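Local coordinates for COPII coat assembly protein SEC16 (Saccharomyces cerevisiae, PDB 3MZK), which helps start assembly of the COPII coat that shapes transport vesicles at the endoplasmic reticulum and selects their cargo, at residues B[104-109]-B[340-345]. Residues are numbered along the deposited sequence; the frame is centred on the assembly and turned at random.
Sequences QLLEMK and EYIFSY
Ile-342 carries nearly the whole contact from its helix, its CD1 methyl set against Leu-106 and Lys-109, which stand three residues apart on one side of helix 101-111. Its first torsion puts CG1 anti to the carbonyl carbon (chi1 -68°), and the extended second torsion (chi2 170°) carries CD1 out to within 3.7 Å of Lys-109 CB. A branch of Leu-106 comes in about at right angles to that approach, its CD2 4.0 Å from Ile-342 CD1, the two side chains meeting at a slant. CD1 also touches backbone, resting 3.7 Å from Leu-106 O. Isoleucine suits the place because CD1 reaches the leucine while its second arm, CG2, covers Lys-109, 4.1 Å from Lys-109 O and 4.0 Å from Lys-109 NZ. Within this helical central part of Sec16, helix 330-344, in the Sec23-binding domain family of the TPR clan, here meets a helix of the Sec16 mid-region family more than two hundred residues earlier in the chain. Lysine fits at the border: its aliphatic base packs on the isoleucine at about a right angle, while bends at chi3 and chi4 carry the amine to a hydrogen bond with Asn-305. Were Ile-342 cut back to an alanine, Leu-106 CD2 and Lys-109 CB would probably lose their shared apolar partner, leaving a gap between the helices. Helix 294-303 packs beside the contact, with Leu-105 against Ile-302, which Lys-109 also touches.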
# COMPACT_ATOMS: atom_id res chain seq x y z
N GLN B 104 16.35 -30.34 -8.32
CA GLN B 104 17.23 -29.46 -7.57
C GLN B 104 16.49 -28.27 -6.98
O GLN B 104 16.85 -27.76 -5.91
CB GLN B 104 18.39 -29.00 -8.45
CG GLN B 104 19.36 -30.12 -8.78
CD GLN B 104 20.28 -29.79 -9.93
OE1 GLN B 104 19.90 -29.08 -10.87
NE2 GLN B 104 21.50 -30.30 -9.88
N LEU B 105 15.45 -27.82 -7.67
CA LEU B 105 14.64 -26.71 -7.19
C LEU B 105 13.93 -27.10 -5.89
O LEU B 105 13.98 -26.36 -4.91
CB LEU B 105 13.61 -26.30 -8.24
CG LEU B 105 12.61 -25.24 -7.79
CD1 LEU B 105 13.33 -24.00 -7.31
CD2 LEU B 105 11.64 -24.91 -8.92
N LEU B 106 13.29 -28.27 -5.91
CA LEU B 106 12.62 -28.78 -4.72
C LEU B 106 13.59 -29.02 -3.57
O LEU B 106 13.25 -28.82 -2.40
CB LEU B 106 11.84 -30.06 -5.05
CG LEU B 106 10.54 -29.84 -5.83
CD1 LEU B 106 9.97 -31.17 -6.30
CD2 LEU B 106 9.52 -29.10 -4.97
N GLU B 107 14.81 -29.45 -3.90
CA GLU B 107 15.83 -29.66 -2.88
C GLU B 107 16.17 -28.35 -2.17
O GLU B 107 16.23 -28.30 -0.95
CB GLU B 107 17.08 -30.29 -3.49
CG GLU B 107 18.07 -30.78 -2.45
CD GLU B 107 19.37 -31.27 -3.07
OE1 GLU B 107 19.72 -30.80 -4.17
OE2 GLU B 107 20.03 -32.13 -2.45
N MET B 108 16.40 -27.30 -2.95
CA MET B 108 16.67 -25.98 -2.38
C MET B 108 15.57 -25.56 -1.41
O MET B 108 15.84 -25.23 -0.25
CB MET B 108 16.78 -24.92 -3.47
CG MET B 108 18.00 -25.02 -4.35
SD MET B 108 18.05 -23.62 -5.48
CE MET B 108 17.91 -22.27 -4.32
N LYS B 109 14.34 -25.55 -1.90
CA LYS B 109 13.21 -25.07 -1.11
C LYS B 109 13.04 -25.91 0.14
O LYS B 109 12.50 -25.45 1.15
CB LYS B 109 11.94 -25.07 -1.95
CG LYS B 109 12.04 -24.23 -3.21
CD LYS B 109 10.77 -24.30 -4.05
CE LYS B 109 9.80 -23.18 -3.73
NZ LYS B 109 9.27 -23.24 -2.34
N GLU B 340 4.43 -30.72 -1.15
CA GLU B 340 3.44 -30.58 -0.09
C GLU B 340 4.13 -30.40 1.26
O GLU B 340 3.75 -29.54 2.06
CB GLU B 340 2.52 -31.80 -0.04
CG GLU B 340 1.43 -31.70 1.01
CD GLU B 340 0.64 -32.99 1.13
OE1 GLU B 340 1.27 -34.07 1.21
OE2 GLU B 340 -0.61 -32.93 1.15
N TYR B 341 5.14 -31.23 1.51
CA TYR B 341 5.90 -31.14 2.75
C TYR B 341 6.45 -29.74 2.95
O TYR B 341 6.43 -29.21 4.06
CB TYR B 341 7.03 -32.17 2.76
CG TYR B 341 7.81 -32.20 4.05
CD1 TYR B 341 7.24 -32.69 5.22
CD2 TYR B 341 9.13 -31.74 4.11
CE1 TYR B 341 7.95 -32.73 6.40
CE2 TYR B 341 9.85 -31.78 5.29
CZ TYR B 341 9.25 -32.27 6.43
OH TYR B 341 9.96 -32.31 7.61
N ILE B 342 6.93 -29.13 1.87
CA ILE B 342 7.50 -27.79 1.94
C ILE B 342 6.46 -26.76 2.41
O ILE B 342 6.76 -25.90 3.25
CB ILE B 342 8.10 -27.37 0.58
CG1 ILE B 342 9.33 -28.21 0.27
CG2 ILE B 342 8.45 -25.90 0.58
CD1 ILE B 342 9.84 -28.04 -1.14
N PHE B 343 5.25 -26.87 1.89
CA PHE B 343 4.15 -26.01 2.33
C PHE B 343 3.80 -26.27 3.78
O PHE B 343 3.23 -25.42 4.45
CB PHE B 343 2.89 -26.28 1.49
CG PHE B 343 2.82 -25.49 0.22
CD1 PHE B 343 1.72 -24.69 -0.05
CD2 PHE B 343 3.85 -25.55 -0.71
CE1 PHE B 343 1.64 -23.96 -1.22
CE2 PHE B 343 3.77 -24.83 -1.88
CZ PHE B 343 2.67 -24.03 -2.14
N SER B 344 4.15 -27.46 4.27
CA SER B 344 3.70 -27.88 5.60
C SER B 344 4.39 -27.11 6.71
O SER B 344 3.87 -27.01 7.82
CB SER B 344 3.89 -29.39 5.79
OG SER B 344 5.24 -29.71 6.10
N TYR B 345 5.57 -26.58 6.42
CA TYR B 345 6.27 -25.80 7.43
C TYR B 345 5.57 -24.46 7.68
O TYR B 345 5.75 -23.85 8.72
CB TYR B 345 7.76 -25.65 7.09
CG TYR B 345 8.56 -26.83 7.58
CD1 TYR B 345 8.60 -27.15 8.93
CD2 TYR B 345 9.26 -27.65 6.69
CE1 TYR B 345 9.32 -28.23 9.40
CE2 TYR B 345 9.99 -28.73 7.15
CZ TYR B 345 10.02 -29.02 8.50
OH TYR B 345 10.73 -30.10 8.98